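Local coordinates for protelomerase (Agrobacterium tumefaciens, PDB 4F43), which generates and protects the hairpin ends of linear DNA, probably by cutting and rejoining strands at replicated telomere junctions as related telomere resolvases do, at residues Asp44-Gln47 and Asp48-Ala51; Ile69-Ile72 and Thr73-Arg76; Asn77-Arg80 and Glu81-Asp85; His87-Leu90 and Lys91-Gly95. The protein carries 1 engineered substitution. All coordinates share one frame; numbering follows the deposited sequence.

Contact 1. Residues Asp44-Gln47 and Asp48-Ala51; sequences DAKQ and DMQA
The backbone carbonyl oxygen of Lys-46 accepts a hydrogen bond of 2.9 Å from the backbone N of Gln-50, with 157° at the hydrogen. CB of Gln-50 and CB of Met-49 also rest against this oxygen, each at 3.4 Å. One residue along, Ala-51 N donates to Gln-47 O, again over 2.9 Å but at the more bent angle of 144°. These two i to i+4 bonds build the first turn of helix 46-59, in the N-terminal helical part of the crystallised fragment; the nearest atom of residues 44-51 is about 12 Å from the bound DNA. Met-49 carries most of the side-chain packing. Its CG sits beside the backbone N (chi1 -62°) and the chain runs on extended, which lays it back along the residues leading into the helix: CG lies 3.3 Å from Ala-45 O, and CE remains close to the same oxygen. The sulfur of Met-49 passes obliquely by CG of Lys-46, 4.0 Å away. On the outer side, Asp-48 OD1 approaches Ala-45 CB at 3.9 Å, a loose van der Waals contact. The amide of Gln-50 turns away from this turn and its NE2 bonds to Asp-54, while Met-49 is buried against Met-89 and Ile-92 of helix 89-92.

Contact 2. Residues Ile69-Ile72 and Thr73-Arg76; sequences ISYI and TKYR. With nucleotides of chain B.
Ile-69 touches both helix and DNA: its carbonyl oxygen receives the N-H of Thr-73, and its CG2 methyl lies 3.5 Å from C7, the base methyl of DT20 of chain B. Ser-70 bonds through its carbonyl to Lys-74 N, while its hydroxyl reaches Thr-66 O and an adenine N6 of the DNA. At Tyr-71 the ring runs alongside the Lys-74 chain, both pointing the same way, with CD1 3.7 Å from Lys-74 CE; the phenol oxygen comes 3.5 Å from C6 of DC9 of chain B. Ile-72 lies beside Arg-76, CG2 to CD at 3.8 Å. Arg-76 bends at chi3 (62°), which turns NE to hydrogen-bond OP1 of DT20 of chain B at 3.0 Å, at the guanidinium edge, and its NH1 is held by the carbonyls of Leu-90 and Ala-93. Thr-73 OG1, set beside its backbone N (chi1 -64°), donates to OP2 of the same phosphate over 2.6 Å. Helix 65-82 thus presents a DNA-binding face on which one phosphate is gripped through both nonbridging oxygens, and the methyl contact to thymine together with the serine bond to adenine would allow some reading of base identity.

Contact 3. Residues Asn77-Arg80 and Glu81-Asp85; sequences NAIR and EAFGD. With nucleotides of chain B.
The C-terminal end of helix 65-82 is closed here, with Gly-84 the first residue to leave helical geometry and doing so at positive phi (152°). Regular i to i+4 bonds run up to this point: Glu-81 N to Asn-77 O, Ala-82 N to Ala-78 O and Phe-83 N to Ile-79 O, the last 2.9 Å long and nearly straight. Ile-79 O also receives a weak bond from Gly-84 N at 3.5 Å, and so serves two successive N-H groups as the helix unwinds. With the chain turned at the glycine, Asp-85 comes back beside the last turn and forms a salt bridge with Arg-80, NH2 to OD1 2.9 Å. Arg-80 reaches it with a chain extended from CG to NE, crossing the aspartate at about a right angle. The guanidinium and carboxylate planes stand 53° apart, and NH2 meets OD1 from above the carboxylate plane, a single-contact bridge instead of a flat paired one. Asp-85 is poorly ordered, so the details of this bridge are less certain and the link is probably mobile. At the other end, Asn-77 ND2 donates over 3.1 Å to OP2 of DA21 of chain B, so this helix holds the DNA backbone at a further phosphate. The side chains of Ile-79 and Phe-83 pass at a slant, CG2 to CD2 4.1 Å, forming the apolar side. That side faces its neighbours: Phe-83 packs on Ile-37 and Met-40 of helix 28-40 and meets the ring of His-87, while Ile-79 lies against Met-89 and Leu-90 of helix 89-92.

Contact 4. Residues His87-Leu90 and Lys91-Gly95; sequences HPML and KIATG. With nucleotides of chain B.
Met-89 and Ile-92 cross at about a right angle within the short, weakly bonded helix 89-92, a single turn with a histidine cap in front and an inverse gamma turn behind. CG of Met-89 lies opposite its backbone N (chi1 -162°) and the chain then bends at chi2 (52°), bringing SD over the next turn to 3.7 Å from Ile-92 CB. Its CG, nearer the backbone, faces the methyl of Ala-93 at 4.2 Å, so one methionine covers two successive residues of the following segment. The His-87 ring is turned so that ND1 accepts the N-H of Met-89 at 3.1 Å, with the donor near the ring plane; this caps the helix start. CD of Pro-88 lies over one face of the same imidazole, displaced toward its rim, and the ring is thereby held between a bond at its edge and a methylene above it. Lys-91 N bonds to Pro-88 O at 2.9 Å from well above the carbonyl plane, as in a tight turn, and the two bonds made by Ile-92 N, to Pro-88 O and Met-89 O, are weak. Ala-93 then centres the inverse gamma turn, closed by Thr-94 N and Ile-92 O. Met-89 packs on Phe-36 and Met-40 of helix 28-40 and on Trp-53 of helix 46-59, which places this turn between helices. The chain leaves toward the DNA, where OG1 of Thr-94 lies 3.3 Å from both OP1 and OP2 of DA19 of chain B.

Contacts 2 and 3 are consecutive parts of helix 65-82, with contact 2 largely buried and contact 3 partly so; contact 1, the start of helix 46-59, is at the surface. Contact 4, itself partly buried, touches all three, by apolar packing toward contacts 1 and 3 and by carbonyl groups toward the arginine of contact 2. Chemistry follows position. Contacts 2, 3 and 4 each approach a phosphate of the DNA, contact 2 most extensively and also at bases, whereas contact 1 has no DNA partner and contact 3 alone has a salt bridge.

Contact 1. Residues Asp44-Gln47 and Asp48-Ala51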
loop_
_atom_site.group_PDB
_atom_site.type_symbol
_atom_site.label_atom_id
_atom_site.label_comp_id
_atom_site.label_asym_id
_atom_site.label_seq_id
_atom_site.Cartn_x
_atom_site.Cartn_y
_atom_site.Cartn_z
ATOM N N ASP A 44 -28.401 10.375 -23.060
ATOM C CA ASP A 44 -29.526 10.492 -22.141
ATOM C C ASP A 44 -30.269 9.166 -22.024
ATOM O O ASP A 44 -31.064 8.967 -21.106
ATOM C CB ASP A 44 -30.475 11.606 -22.591
ATOM C CG ASP A 44 -30.685 11.624 -24.091
ATOM O OD1 ASP A 44 -31.036 12.697 -24.626
ATOM O OD2 ASP A 44 -30.492 10.572 -24.735
ATOM N N ALA A 45 -30.006 8.260 -22.961
ATOM C CA ALA A 45 -30.604 6.930 -22.931
ATOM C C ALA A 45 -29.649 5.929 -22.292
ATOM O O ALA A 45 -28.442 5.981 -22.515
ATOM C CB ALA A 45 -30.988 6.484 -24.333
ATOM N N LYS A 46 -30.200 5.014 -21.503
ATOM C CA LYS A 46 -29.389 4.090 -20.716
ATOM C C LYS A 46 -29.082 2.784 -21.448
ATOM O O LYS A 46 -28.174 2.047 -21.062
ATOM C CB LYS A 46 -30.064 3.816 -19.370
ATOM C CG LYS A 46 -30.097 5.035 -18.458
ATOM C CD LYS A 46 -31.356 5.080 -17.603
ATOM C CE LYS A 46 -31.384 3.969 -16.565
ATOM N NZ LYS A 46 -32.555 4.108 -15.651
ATOM N N GLN A 47 -29.839 2.506 -22.505
ATOM C CA GLN A 47 -29.610 1.315 -23.315
ATOM C C GLN A 47 -28.292 1.439 -24.067
ATOM O O GLN A 47 -27.553 0.465 -24.219
ATOM C CB GLN A 47 -30.755 1.110 -24.306
ATOM C CG GLN A 47 -32.136 1.134 -23.676
ATOM C CD GLN A 47 -33.239 0.924 -24.694
ATOM O OE1 GLN A 47 -33.177 0.007 -25.513
ATOM N NE2 GLN A 47 -34.253 1.782 -24.653
ATOM N N ASP A 48 -28.004 2.649 -24.535
ATOM C CA ASP A 48 -26.764 2.914 -25.254
ATOM C C ASP A 48 -25.581 2.968 -24.298
ATOM O O ASP A 48 -24.461 2.615 -24.667
ATOM C CB ASP A 48 -26.867 4.211 -26.058
ATOM C CG ASP A 48 -27.860 4.109 -27.200
ATOM O OD1 ASP A 48 -29.034 4.495 -27.006
ATOM O OD2 ASP A 48 -27.470 3.640 -28.291
ATOM N N MET A 49 -25.831 3.417 -23.071
ATOM C CA MET A 49 -24.824 3.351 -22.021
ATOM C C MET A 49 -24.468 1.890 -21.796
ATOM O O MET A 49 -23.293 1.516 -21.761
ATOM C CB MET A 49 -25.361 3.943 -20.718
ATOM C CG MET A 49 -25.727 5.412 -20.784
ATOM S SD MET A 49 -26.295 6.025 -19.188
ATOM C CE MET A 49 -26.670 7.728 -19.588
ATOM N N GLN A 50 -25.504 1.071 -21.657
ATOM C CA GLN A 50 -25.337 -0.356 -21.426
ATOM C C GLN A 50 -24.594 -1.021 -22.578
ATOM O O GLN A 50 -23.781 -1.913 -22.362
ATOM C CB GLN A 50 -26.696 -1.029 -21.227
ATOM C CG GLN A 50 -26.606 -2.480 -20.780
ATOM C CD GLN A 50 -26.133 -2.617 -19.347
ATOM O OE1 GLN A 50 -26.590 -1.897 -18.460
ATOM N NE2 GLN A 50 -25.208 -3.541 -19.114
ATOM N N ALA A 51 -24.878 -0.585 -23.801
ATOM C CA ALA A 51 -24.204 -1.131 -24.976
ATOM C C ALA A 51 -22.727 -0.749 -24.986
ATOM O O ALA A 51 -21.858 -1.580 -25.265
ATOM C CB ALA A 51 -24.885 -0.651 -26.248
#

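Contact 2. Residues Ile69-Ile72 and Thr73-Arg76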
loop_
_atom_site.group_PDB
_atom_site.type_symbol
_atom_site.label_atom_id
_atom_site.label_comp_id
_atom_site.label_asym_id
_atom_site.label_seq_id
_atom_site.Cartn_x
_atom_site.Cartn_y
_atom_site.Cartn_z
ATOM N N ILE A 69 -10.810 -6.131 -12.683
ATOM C CA ILE A 69 -11.365 -5.394 -11.551
ATOM C C ILE A 69 -10.688 -4.031 -11.379
ATOM O O ILE A 69 -11.360 -3.003 -11.209
ATOM C CB ILE A 69 -11.262 -6.215 -10.247
ATOM C CG1 ILE A 69 -12.140 -7.466 -10.333
ATOM C CG2 ILE A 69 -11.676 -5.377 -9.057
ATOM C CD1 ILE A 69 -11.986 -8.414 -9.159
ATOM N N SER A 70 -9.359 -4.025 -11.439
ATOM C CA SER A 70 -8.591 -2.788 -11.333
ATOM C C SER A 70 -8.968 -1.801 -12.439
ATOM O O SER A 70 -9.169 -0.606 -12.188
ATOM C CB SER A 70 -7.092 -3.091 -11.388
ATOM O OG SER A 70 -6.721 -4.007 -10.371
ATOM N N TYR A 71 -9.071 -2.310 -13.663
ATOM C CA TYR A 71 -9.459 -1.492 -14.806
ATOM C C TYR A 71 -10.861 -0.928 -14.635
ATOM O O TYR A 71 -11.128 0.211 -15.010
ATOM C CB TYR A 71 -9.371 -2.291 -16.107
ATOM C CG TYR A 71 -7.960 -2.492 -16.602
ATOM C CD1 TYR A 71 -6.874 -1.990 -15.895
ATOM C CD2 TYR A 71 -7.713 -3.172 -17.786
ATOM C CE1 TYR A 71 -5.584 -2.170 -16.348
ATOM C CE2 TYR A 71 -6.426 -3.354 -18.247
ATOM C CZ TYR A 71 -5.365 -2.852 -17.523
ATOM O OH TYR A 71 -4.081 -3.030 -17.976
ATOM N N ILE A 72 -11.753 -1.734 -14.068
ATOM C CA ILE A 72 -13.106 -1.279 -13.772
ATOM C C ILE A 72 -13.054 -0.132 -12.769
ATOM O O ILE A 72 -13.784 0.853 -12.900
ATOM C CB ILE A 72 -13.995 -2.425 -13.250
ATOM C CG1 ILE A 72 -14.358 -3.374 -14.392
ATOM C CG2 ILE A 72 -15.264 -1.876 -12.613
ATOM C CD1 ILE A 72 -15.235 -4.531 -13.972
ATOM N N THR A 73 -12.171 -0.253 -11.780
ATOM C CA THR A 73 -11.939 0.841 -10.840
ATOM C C THR A 73 -11.487 2.099 -11.582
ATOM O O THR A 73 -11.963 3.203 -11.297
ATOM C CB THR A 73 -10.901 0.463 -9.766
ATOM O OG1 THR A 73 -11.407 -0.612 -8.966
ATOM C CG2 THR A 73 -10.594 1.653 -8.869
ATOM N N LYS A 74 -10.584 1.924 -12.547
ATOM C CA LYS A 74 -10.119 3.040 -13.372
ATOM C C LYS A 74 -11.268 3.734 -14.105
ATOM O O LYS A 74 -11.424 4.957 -14.020
ATOM C CB LYS A 74 -9.069 2.573 -14.383
ATOM C CG LYS A 74 -7.789 2.039 -13.766
ATOM C CD LYS A 74 -6.785 1.667 -14.846
ATOM C CE LYS A 74 -5.518 1.076 -14.253
ATOM N NZ LYS A 74 -4.795 2.047 -13.387
ATOM N N TYR A 75 -12.064 2.946 -14.824
ATOM C CA TYR A 75 -13.223 3.463 -15.547
ATOM C C TYR A 75 -14.161 4.226 -14.621
ATOM O O TYR A 75 -14.550 5.354 -14.918
ATOM C CB TYR A 75 -13.996 2.327 -16.222
ATOM C CG TYR A 75 -13.387 1.824 -17.512
ATOM C CD1 TYR A 75 -13.501 2.553 -18.690
ATOM C CD2 TYR A 75 -12.719 0.608 -17.557
ATOM C CE1 TYR A 75 -12.953 2.091 -19.871
ATOM C CE2 TYR A 75 -12.167 0.138 -18.732
ATOM C CZ TYR A 75 -12.287 0.884 -19.886
ATOM O OH TYR A 75 -11.739 0.417 -21.058
ATOM N N ARG A 76 -14.514 3.604 -13.500
ATOM C CA ARG A 76 -15.442 4.204 -12.545
ATOM C C ARG A 76 -14.925 5.524 -11.978
ATOM O O ARG A 76 -15.678 6.493 -11.862
ATOM C CB ARG A 76 -15.759 3.224 -11.412
ATOM C CG ARG A 76 -16.528 1.994 -11.861
ATOM C CD ARG A 76 -16.821 1.071 -10.692
ATOM N NE ARG A 76 -17.650 1.727 -9.686
ATOM C CZ ARG A 76 -18.975 1.800 -9.746
ATOM N NH1 ARG A 76 -19.624 1.254 -10.766
ATOM N NH2 ARG A 76 -19.653 2.417 -8.787
ATOM P P DT B 20 -14.616 0.838 -7.405
ATOM O OP1 DT B 20 -15.191 2.100 -7.921
ATOM O OP2 DT B 20 -13.921 -0.089 -8.326
ATOM O "O5'" DT B 20 -13.618 1.211 -6.211
ATOM C "C5'" DT B 20 -14.028 2.118 -5.193
ATOM C "C4'" DT B 20 -12.870 2.460 -4.273
ATOM O "O4'" DT B 20 -12.415 1.256 -3.605
ATOM C "C3'" DT B 20 -11.645 3.053 -4.964
ATOM O "O3'" DT B 20 -11.073 4.080 -4.161
ATOM C "C2'" DT B 20 -10.704 1.858 -5.094
ATOM C "C1'" DT B 20 -11.035 1.070 -3.835
ATOM N N1 DT B 20 -10.782 -0.381 -3.994
ATOM C C2 DT B 20 -9.970 -1.026 -3.090
ATOM O O2 DT B 20 -9.439 -0.465 -2.149
ATOM N N3 DT B 20 -9.804 -2.364 -3.333
ATOM C C4 DT B 20 -10.352 -3.107 -4.362
ATOM O O4 DT B 20 -10.135 -4.310 -4.487
ATOM C C5 DT B 20 -11.189 -2.362 -5.269
ATOM C C7 DT B 20 -11.848 -3.043 -6.428
ATOM C C6 DT B 20 -11.362 -1.054 -5.047
ATOM P P DC B 9 -2.869 -4.958 -21.643
ATOM O OP1 DC B 9 -2.742 -5.840 -22.825
ATOM O OP2 DC B 9 -4.149 -4.268 -21.367
ATOM O "O5'" DC B 9 -2.481 -5.794 -20.336
ATOM C "C5'" DC B 9 -1.306 -6.595 -20.336
ATOM C "C4'" DC B 9 -0.936 -7.026 -18.928
ATOM O "O4'" DC B 9 -0.496 -5.886 -18.153
ATOM C "C3'" DC B 9 -2.062 -7.661 -18.110
ATOM O "O3'" DC B 9 -1.818 -9.057 -17.964
ATOM C "C2'" DC B 9 -2.022 -6.935 -16.764
ATOM C "C1'" DC B 9 -0.659 -6.257 -16.804
ATOM N N1 DC B 9 -0.529 -5.061 -15.921
ATOM C C2 DC B 9 0.472 -5.062 -14.946
ATOM O O2 DC B 9 1.209 -6.051 -14.859
ATOM N N3 DC B 9 0.605 -3.985 -14.135
ATOM C C4 DC B 9 -0.215 -2.942 -14.274
ATOM N N4 DC B 9 -0.042 -1.903 -13.449
ATOM C C5 DC B 9 -1.246 -2.924 -15.264
ATOM C C6 DC B 9 -1.367 -3.994 -16.061
#

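Contact 3. Residues Asn77-Arg80 and Glu81-Asp85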
loop_
_atom_site.group_PDB
_atom_site.type_symbol
_atom_site.label_atom_id
_atom_site.label_comp_id
_atom_site.label_asym_id
_atom_site.label_seq_id
_atom_site.Cartn_x
_atom_site.Cartn_y
_atom_site.Cartn_z
ATOM N N ASN A 77 -13.643 5.557 -11.627
ATOM C CA ASN A 77 -13.028 6.791 -11.151
ATOM C C ASN A 77 -13.027 7.875 -12.223
ATOM O O ASN A 77 -13.234 9.056 -11.931
ATOM C CB ASN A 77 -11.606 6.533 -10.651
ATOM C CG ASN A 77 -11.580 5.829 -9.310
ATOM O OD1 ASN A 77 -12.490 5.989 -8.496
ATOM N ND2 ASN A 77 -10.535 5.047 -9.072
ATOM N N ALA A 78 -12.802 7.464 -13.467
ATOM C CA ALA A 78 -12.839 8.391 -14.593
ATOM C C ALA A 78 -14.233 8.989 -14.756
ATOM O O ALA A 78 -14.380 10.184 -15.015
ATOM C CB ALA A 78 -12.405 7.693 -15.871
ATOM N N ILE A 79 -15.253 8.149 -14.596
ATOM C CA ILE A 79 -16.638 8.597 -14.683
ATOM C C ILE A 79 -16.964 9.570 -13.553
ATOM O O ILE A 79 -17.592 10.607 -13.778
ATOM C CB ILE A 79 -17.624 7.412 -14.639
ATOM C CG1 ILE A 79 -17.381 6.466 -15.815
ATOM C CG2 ILE A 79 -19.060 7.912 -14.658
ATOM C CD1 ILE A 79 -18.236 5.216 -15.788
ATOM N N ARG A 80 -16.530 9.233 -12.342
ATOM C CA ARG A 80 -16.743 10.101 -11.187
ATOM C C ARG A 80 -16.071 11.453 -11.383
ATOM O O ARG A 80 -16.603 12.487 -10.974
ATOM C CB ARG A 80 -16.220 9.447 -9.908
ATOM C CG ARG A 80 -17.011 8.235 -9.453
ATOM C CD ARG A 80 -16.482 7.713 -8.128
ATOM N NE ARG A 80 -17.189 6.516 -7.682
ATOM C CZ ARG A 80 -18.243 6.527 -6.873
ATOM N NH1 ARG A 80 -18.820 5.388 -6.519
ATOM N NH2 ARG A 80 -18.720 7.679 -6.419
ATOM N N GLU A 81 -14.899 11.441 -12.011
ATOM C CA GLU A 81 -14.156 12.672 -12.256
ATOM C C GLU A 81 -14.819 13.524 -13.334
ATOM O O GLU A 81 -14.907 14.745 -13.204
ATOM C CB GLU A 81 -12.712 12.359 -12.654
ATOM C CG GLU A 81 -11.853 13.591 -12.889
ATOM C CD GLU A 81 -10.465 13.248 -13.394
ATOM O OE1 GLU A 81 -9.591 14.140 -13.392
ATOM O OE2 GLU A 81 -10.249 12.085 -13.795
ATOM N N ALA A 82 -15.288 12.873 -14.392
ATOM C CA ALA A 82 -15.842 13.580 -15.542
ATOM C C ALA A 82 -17.250 14.121 -15.301
ATOM O O ALA A 82 -17.520 15.293 -15.557
ATOM C CB ALA A 82 -15.820 12.685 -16.772
ATOM N N PHE A 83 -18.142 13.268 -14.806
ATOM C CA PHE A 83 -19.547 13.639 -14.665
ATOM C C PHE A 83 -19.951 13.884 -13.215
ATOM O O PHE A 83 -20.390 14.978 -12.864
ATOM C CB PHE A 83 -20.441 12.576 -15.304
ATOM C CG PHE A 83 -20.097 12.286 -16.735
ATOM C CD1 PHE A 83 -20.635 13.047 -17.759
ATOM C CD2 PHE A 83 -19.222 11.263 -17.057
ATOM C CE1 PHE A 83 -20.314 12.788 -19.078
ATOM C CE2 PHE A 83 -18.896 11.000 -18.374
ATOM C CZ PHE A 83 -19.443 11.763 -19.384
ATOM N N GLY A 84 -19.808 12.865 -12.375
ATOM C CA GLY A 84 -20.140 12.998 -10.969
ATOM C C GLY A 84 -20.566 11.698 -10.315
ATOM O O GLY A 84 -20.485 10.629 -10.918
ATOM N N ASP A 85 -21.024 11.799 -9.072
ATOM C CA ASP A 85 -21.442 10.634 -8.304
ATOM C C ASP A 85 -22.932 10.360 -8.473
ATOM O O ASP A 85 -23.517 9.587 -7.715
ATOM C CB ASP A 85 -21.126 10.838 -6.820
ATOM C CG ASP A 85 -19.654 11.087 -6.563
ATOM O OD1 ASP A 85 -18.814 10.439 -7.224
ATOM O OD2 ASP A 85 -19.336 11.932 -5.700
ATOM P P DA B 21 -9.803 4.911 -4.692
ATOM O OP1 DA B 21 -9.946 6.307 -4.223
ATOM O OP2 DA B 21 -9.646 4.633 -6.138
ATOM O "O5'" DA B 21 -8.571 4.240 -3.924
ATOM C "C5'" DA B 21 -8.400 4.447 -2.522
ATOM C "C4'" DA B 21 -7.154 3.749 -2.003
ATOM O "O4'" DA B 21 -7.222 2.337 -2.321
ATOM C "C3'" DA B 21 -5.828 4.227 -2.587
ATOM O "O3'" DA B 21 -4.792 4.042 -1.632
ATOM C "C2'" DA B 21 -5.638 3.276 -3.760
ATOM C "C1'" DA B 21 -6.092 1.986 -3.093
ATOM N N9 DA B 21 -6.481 0.922 -4.010
ATOM C C8 DA B 21 -7.268 1.014 -5.124
ATOM N N7 DA B 21 -7.440 -0.134 -5.742
ATOM C C5 DA B 21 -6.719 -1.036 -4.975
ATOM C C6 DA B 21 -6.488 -2.423 -5.079
ATOM N N6 DA B 21 -6.978 -3.213 -6.044
ATOM N N1 DA B 21 -5.717 -2.984 -4.129
ATOM C C2 DA B 21 -5.209 -2.237 -3.148
ATOM N N3 DA B 21 -5.353 -0.933 -2.945
ATOM C C4 DA B 21 -6.125 -0.396 -3.902
#

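Contact 4. Residues His87-Leu90 and Lys91-Gly95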
loop_
_atom_site.group_PDB
_atom_site.type_symbol
_atom_site.label_atom_id
_atom_site.label_comp_id
_atom_site.label_asym_id
_atom_site.label_seq_id
_atom_site.Cartn_x
_atom_site.Cartn_y
_atom_site.Cartn_z
ATOM N N HIS A 87 -24.315 9.976 -11.809
ATOM C CA HIS A 87 -24.529 9.451 -13.152
ATOM C C HIS A 87 -24.949 7.984 -13.118
ATOM O O HIS A 87 -24.367 7.185 -12.384
ATOM C CB HIS A 87 -23.267 9.626 -13.998
ATOM C CG HIS A 87 -23.531 9.670 -15.471
ATOM N ND1 HIS A 87 -23.729 8.535 -16.227
ATOM C CD2 HIS A 87 -23.632 10.715 -16.327
ATOM C CE1 HIS A 87 -23.938 8.877 -17.485
ATOM N NE2 HIS A 87 -23.883 10.194 -17.573
ATOM N N PRO A 88 -25.968 7.627 -13.918
ATOM C CA PRO A 88 -26.520 6.269 -13.980
ATOM C C PRO A 88 -25.499 5.238 -14.453
ATOM O O PRO A 88 -25.652 4.048 -14.174
ATOM C CB PRO A 88 -27.647 6.397 -15.012
ATOM C CG PRO A 88 -28.007 7.840 -15.005
ATOM C CD PRO A 88 -26.717 8.561 -14.776
ATOM N N MET A 89 -24.471 5.696 -15.161
ATOM C CA MET A 89 -23.438 4.810 -15.681
ATOM C C MET A 89 -22.699 4.106 -14.552
ATOM O O MET A 89 -22.173 3.008 -14.731
ATOM C CB MET A 89 -22.445 5.592 -16.539
ATOM C CG MET A 89 -21.606 4.721 -17.443
ATOM S SD MET A 89 -22.657 3.621 -18.403
ATOM C CE MET A 89 -21.483 2.995 -19.591
ATOM N N LEU A 90 -22.665 4.747 -13.389
ATOM C CA LEU A 90 -22.029 4.175 -12.209
ATOM C C LEU A 90 -22.760 2.921 -11.742
ATOM O O LEU A 90 -22.178 2.067 -11.073
ATOM C CB LEU A 90 -21.979 5.205 -11.080
ATOM C CG LEU A 90 -21.102 6.430 -11.338
ATOM C CD1 LEU A 90 -21.238 7.435 -10.207
ATOM C CD2 LEU A 90 -19.653 6.006 -11.509
ATOM N N LYS A 91 -24.037 2.816 -12.096
ATOM C CA LYS A 91 -24.825 1.639 -11.754
ATOM C C LYS A 91 -24.730 0.624 -12.885
ATOM O O LYS A 91 -25.110 -0.537 -12.731
ATOM C CB LYS A 91 -26.287 2.018 -11.514
ATOM C CG LYS A 91 -26.476 3.275 -10.679
ATOM C CD LYS A 91 -25.749 3.180 -9.348
ATOM C CE LYS A 91 -25.752 4.519 -8.627
ATOM N NZ LYS A 91 -24.942 4.485 -7.379
ATOM N N ILE A 92 -24.221 1.080 -14.024
ATOM C CA ILE A 92 -24.050 0.227 -15.191
ATOM C C ILE A 92 -22.606 -0.248 -15.300
ATOM O O ILE A 92 -22.344 -1.437 -15.484
ATOM C CB ILE A 92 -24.434 0.968 -16.482
ATOM C CG1 ILE A 92 -25.903 1.391 -16.433
ATOM C CG2 ILE A 92 -24.162 0.099 -17.697
ATOM C CD1 ILE A 92 -26.353 2.171 -17.647
ATOM N N ALA A 93 -21.673 0.691 -15.182
ATOM C CA ALA A 93 -20.252 0.380 -15.286
ATOM C C ALA A 93 -19.713 -0.241 -14.004
ATOM O O ALA A 93 -18.945 0.385 -13.274
ATOM C CB ALA A 93 -19.456 1.625 -15.654
ATOM N N THR A 94 -20.123 -1.474 -13.733
ATOM C CA THR A 94 -19.627 -2.203 -12.576
ATOM C C THR A 94 -19.367 -3.659 -12.943
ATOM O O THR A 94 -19.847 -4.146 -13.968
ATOM C CB THR A 94 -20.611 -2.139 -11.392
ATOM O OG1 THR A 94 -20.014 -2.740 -10.237
ATOM C CG2 THR A 94 -21.905 -2.865 -11.731
ATOM N N GLY A 95 -18.604 -4.350 -12.105
ATOM C CA GLY A 95 -18.253 -5.730 -12.372
ATOM C C GLY A 95 -19.370 -6.705 -12.061
ATOM O O GLY A 95 -20.259 -6.418 -11.260
ATOM P P DA B 19 -20.185 -2.943 -6.847
ATOM O OP1 DA B 19 -20.325 -1.514 -7.205
ATOM O OP2 DA B 19 -21.133 -3.938 -7.396
ATOM O "O5'" DA B 19 -18.707 -3.421 -7.228
ATOM C "C5'" DA B 19 -17.674 -2.468 -7.461
ATOM C "C4'" DA B 19 -16.963 -2.053 -6.184
ATOM O "O4'" DA B 19 -16.592 -3.208 -5.398
ATOM C "C3'" DA B 19 -15.624 -1.360 -6.385
ATOM O "O3'" DA B 19 -15.791 0.021 -6.675
ATOM C "C2'" DA B 19 -14.942 -1.553 -5.034
ATOM C "C1'" DA B 19 -15.681 -2.742 -4.422
ATOM N N9 DA B 19 -14.788 -3.821 -4.003
ATOM C C8 DA B 19 -14.714 -5.093 -4.499
ATOM N N7 DA B 19 -13.804 -5.836 -3.912
ATOM C C5 DA B 19 -13.243 -4.995 -2.965
ATOM C C6 DA B 19 -12.220 -5.177 -2.011
ATOM N N6 DA B 19 -11.547 -6.321 -1.841
ATOM N N1 DA B 19 -11.910 -4.126 -1.225
ATOM C C2 DA B 19 -12.574 -2.977 -1.382
ATOM N N3 DA B 19 -13.550 -2.687 -2.240
ATOM C C4 DA B 19 -13.839 -3.749 -3.010
#